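Meta cleavage compound hydrolase (Janthinobacterium, PDB 1J1I) hydrolyses a carbon-carbon bond of the ring-opened meta-cleavage product in bacterial carbazole degradation, probably releasing anthranilate. Local coordinates at residues 17-29 and 70-82. Sequence-based numbering, arbitrary orientation.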
# COMPACT_ATOMS: atom_id res chain seq x y z
N VAL A 17 -14.00 17.19 18.94
CA VAL A 17 -14.41 17.50 20.31
C VAL A 17 -14.00 16.39 21.27
O VAL A 17 -13.93 15.22 20.88
CB VAL A 17 -15.93 17.70 20.40
CG1 VAL A 17 -16.31 18.14 21.81
CG2 VAL A 17 -16.39 18.73 19.38
N GLU A 18 -13.72 16.76 22.51
CA GLU A 18 -13.31 15.79 23.52
C GLU A 18 -14.54 15.31 24.29
O GLU A 18 -15.38 16.10 24.70
CB GLU A 18 -12.31 16.42 24.48
CG GLU A 18 -11.78 15.47 25.53
CD GLU A 18 -10.88 16.17 26.52
OE1 GLU A 18 -11.38 17.05 27.25
OE2 GLU A 18 -9.68 15.85 26.55
N ARG A 19 -14.63 13.99 24.47
CA ARG A 19 -15.76 13.37 25.15
C ARG A 19 -15.29 12.31 26.14
O ARG A 19 -14.14 11.86 26.08
CB ARG A 19 -16.67 12.70 24.12
CG ARG A 19 -18.05 13.30 23.93
CD ARG A 19 -18.02 14.62 23.18
NE ARG A 19 -19.31 14.85 22.52
CZ ARG A 19 -19.69 16.01 21.99
NH1 ARG A 19 -18.89 17.06 22.05
NH2 ARG A 19 -20.87 16.12 21.40
N PHE A 20 -16.18 11.92 27.05
CA PHE A 20 -15.87 10.89 28.03
C PHE A 20 -17.03 9.91 28.12
O PHE A 20 -18.19 10.29 27.94
CB PHE A 20 -15.61 11.51 29.41
CG PHE A 20 -14.38 12.37 29.47
CD1 PHE A 20 -14.39 13.67 28.98
CD2 PHE A 20 -13.20 11.87 30.03
CE1 PHE A 20 -13.24 14.47 29.05
CE2 PHE A 20 -12.05 12.66 30.09
CZ PHE A 20 -12.07 13.96 29.60
N VAL A 21 -16.72 8.64 28.38
CA VAL A 21 -17.74 7.62 28.48
C VAL A 21 -17.31 6.55 29.48
O VAL A 21 -16.13 6.29 29.65
CB VAL A 21 -18.00 6.95 27.10
CG1 VAL A 21 -16.76 6.20 26.63
CG2 VAL A 21 -19.19 6.01 27.18
N ASN A 22 -18.28 5.92 30.14
CA ASN A 22 -17.96 4.87 31.09
C ASN A 22 -17.84 3.55 30.32
O ASN A 22 -18.83 2.99 29.86
CB ASN A 22 -19.07 4.75 32.14
CG ASN A 22 -18.70 3.82 33.28
OD1 ASN A 22 -18.07 2.79 33.07
ND2 ASN A 22 -19.12 4.17 34.49
N ALA A 23 -16.61 3.06 30.17
CA ALA A 23 -16.40 1.80 29.45
C ALA A 23 -16.29 0.64 30.41
O ALA A 23 -15.20 0.28 30.86
CB ALA A 23 -15.13 1.90 28.57
N GLY A 24 -17.44 0.06 30.75
CA GLY A 24 -17.48 -1.07 31.66
C GLY A 24 -16.83 -0.82 33.01
O GLY A 24 -16.27 -1.74 33.61
N GLY A 25 -16.89 0.41 33.49
CA GLY A 25 -16.29 0.72 34.78
C GLY A 25 -15.07 1.61 34.68
O GLY A 25 -14.63 2.17 35.68
N VAL A 26 -14.52 1.73 33.48
CA VAL A 26 -13.34 2.58 33.28
C VAL A 26 -13.73 3.83 32.49
O VAL A 26 -14.05 3.73 31.30
CB VAL A 26 -12.22 1.82 32.52
CG1 VAL A 26 -11.01 2.74 32.32
CG2 VAL A 26 -11.80 0.57 33.30
N GLU A 27 -13.72 4.99 33.14
CA GLU A 27 -14.05 6.23 32.44
C GLU A 27 -13.01 6.35 31.34
O GLU A 27 -11.81 6.19 31.60
CB GLU A 27 -13.95 7.46 33.37
CG GLU A 27 -15.28 8.05 33.85
CD GLU A 27 -16.42 7.91 32.85
OE1 GLU A 27 -17.11 6.88 32.90
OE2 GLU A 27 -16.63 8.83 32.02
N THR A 28 -13.46 6.66 30.13
CA THR A 28 -12.56 6.74 28.99
C THR A 28 -12.71 8.04 28.22
O THR A 28 -13.82 8.50 27.98
CB THR A 28 -12.82 5.55 28.04
OG1 THR A 28 -12.77 4.33 28.80
CG2 THR A 28 -11.77 5.49 26.94
N ARG A 29 -11.58 8.61 27.83
CA ARG A 29 -11.57 9.85 27.07
C ARG A 29 -11.32 9.58 25.60
O ARG A 29 -10.46 8.78 25.24
CB ARG A 29 -10.46 10.78 27.59
CG ARG A 29 -10.28 12.06 26.79
CD ARG A 29 -8.92 12.10 26.11
NE ARG A 29 -8.59 13.43 25.62
CZ ARG A 29 -7.38 13.80 25.23
NH1 ARG A 29 -6.37 12.94 25.27
NH2 ARG A 29 -7.17 15.04 24.82
N ALA A 70 -11.01 8.78 18.37
CA ALA A 70 -9.66 8.52 18.85
C ALA A 70 -9.73 8.28 20.36
O ALA A 70 -9.96 9.21 21.13
CB ALA A 70 -8.76 9.72 18.54
N MET A 71 -9.53 7.03 20.76
CA MET A 71 -9.63 6.61 22.16
C MET A 71 -8.31 6.48 22.92
O MET A 71 -7.36 5.91 22.41
CB MET A 71 -10.35 5.26 22.23
CG MET A 71 -10.56 4.69 23.64
SD MET A 71 -10.75 2.87 23.63
CE MET A 71 -9.02 2.37 23.85
N ASP A 72 -8.27 7.01 24.14
CA ASP A 72 -7.08 6.88 24.98
C ASP A 72 -7.17 5.51 25.65
O ASP A 72 -8.19 5.17 26.25
CB ASP A 72 -7.03 7.95 26.08
CG ASP A 72 -6.48 9.27 25.58
OD1 ASP A 72 -6.15 9.38 24.38
OD2 ASP A 72 -6.39 10.20 26.41
N MET A 73 -6.11 4.71 25.53
CA MET A 73 -6.10 3.40 26.15
C MET A 73 -6.07 3.47 27.67
O MET A 73 -5.71 4.49 28.26
CB MET A 73 -4.89 2.58 25.69
CG MET A 73 -4.92 2.13 24.23
SD MET A 73 -3.55 1.02 23.87
CE MET A 73 -2.22 2.20 23.66
N LEU A 74 -6.46 2.37 28.29
CA LEU A 74 -6.46 2.22 29.74
C LEU A 74 -5.09 2.64 30.26
O LEU A 74 -4.06 2.13 29.81
CB LEU A 74 -6.71 0.76 30.09
CG LEU A 74 -6.61 0.28 31.54
CD1 LEU A 74 -7.73 0.89 32.37
CD2 LEU A 74 -6.69 -1.24 31.55
N GLY A 75 -5.08 3.57 31.21
CA GLY A 75 -3.83 4.03 31.80
C GLY A 75 -3.10 5.15 31.07
O GLY A 75 -2.08 5.64 31.56
N PHE A 76 -3.60 5.56 29.90
CA PHE A 76 -2.96 6.62 29.13
C PHE A 76 -3.82 7.87 29.00
O PHE A 76 -5.04 7.83 29.22
CB PHE A 76 -2.61 6.14 27.71
CG PHE A 76 -1.50 5.13 27.66
CD1 PHE A 76 -1.71 3.81 28.06
CD2 PHE A 76 -0.24 5.50 27.20
CE1 PHE A 76 -0.67 2.88 28.00
CE2 PHE A 76 0.81 4.57 27.14
CZ PHE A 76 0.59 3.26 27.54
N GLY A 77 -3.18 8.97 28.62
CA GLY A 77 -3.86 10.23 28.42
C GLY A 77 -4.81 10.64 29.52
O GLY A 77 -4.41 10.79 30.68
N LYS A 78 -6.08 10.83 29.17
CA LYS A 78 -7.08 11.24 30.14
C LYS A 78 -8.00 10.10 30.56
O LYS A 78 -8.95 10.30 31.32
CB LYS A 78 -7.92 12.40 29.60
CG LYS A 78 -7.11 13.67 29.35
CD LYS A 78 -8.02 14.83 28.98
CE LYS A 78 -7.21 16.07 28.63
NZ LYS A 78 -8.09 17.21 28.25
N THR A 79 -7.72 8.90 30.06
CA THR A 79 -8.52 7.73 30.42
C THR A 79 -8.16 7.33 31.84
O THR A 79 -7.07 7.63 32.32
CB THR A 79 -8.26 6.57 29.43
OG1 THR A 79 -8.97 6.83 28.22
CG2 THR A 79 -8.72 5.24 30.01
N ALA A 80 -9.09 6.67 32.52
CA ALA A 80 -8.90 6.25 33.91
C ALA A 80 -7.67 5.38 34.15
O ALA A 80 -7.25 4.59 33.30
CB ALA A 80 -10.15 5.52 34.42
N LYS A 81 -7.09 5.53 35.34
CA LYS A 81 -5.90 4.79 35.71
C LYS A 81 -6.11 4.14 37.07
O LYS A 81 -5.54 4.57 38.08
CB LYS A 81 -4.71 5.76 35.74
CG LYS A 81 -4.57 6.52 34.44
CD LYS A 81 -3.52 7.61 34.50
CE LYS A 81 -3.40 8.30 33.14
NZ LYS A 81 -4.68 8.92 32.69
N PRO A 82 -6.94 3.09 37.13
CA PRO A 82 -7.21 2.40 38.39
C PRO A 82 -5.99 1.62 38.89
O PRO A 82 -5.06 1.34 38.14
CB PRO A 82 -8.38 1.49 38.04
CG PRO A 82 -8.11 1.14 36.61
CD PRO A 82 -7.70 2.47 36.02
O HOH W 1 -10.78 17.65 29.64
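R29 lies between two carboxylates, with CD of K78 over one face of its guanidinium, offset toward the rim. NH1 gives D72 OD2 a straight 3.0 Å bond in the guanidinium plane, the two flat groups turned 71° apart; OD2 also takes the backbone N of K78 on its anti lone pair, while S51 holds OD1. E18 arrives from the neighbouring strand, CG anti to its backbone N (chi1 -177°) and the chain extended. Its OE2 accepts R29 NE on the anti side; K78 NZ meets E18 OE2 at 2.7 Å on the syn lone pair. These carboxylates, with E50 on NH1, probably offset the like charges of R29 NH2 and K78 NZ, 4.2 Å apart. Replacing R29 by an alanine would probably deprive D72 of this charged mate, leave E18 with K78 alone of the two cations, and open a gap under the K78 chain. Farther along, T79 OG1 accepts R29 N and donates to D72 O from above that carbonyl plane, E27 O takes A80 N at 2.9 Å, and V26 CG1 sits on A80 CB (3.6 Å) and L74 CD1. The loop after strand 67-71 thus packs on the N-terminal β-hairpin, whose second strand, 26-33, runs antiparallel to 67-71 and whose first, 17-23, edges the α/β-hydrolase sheet.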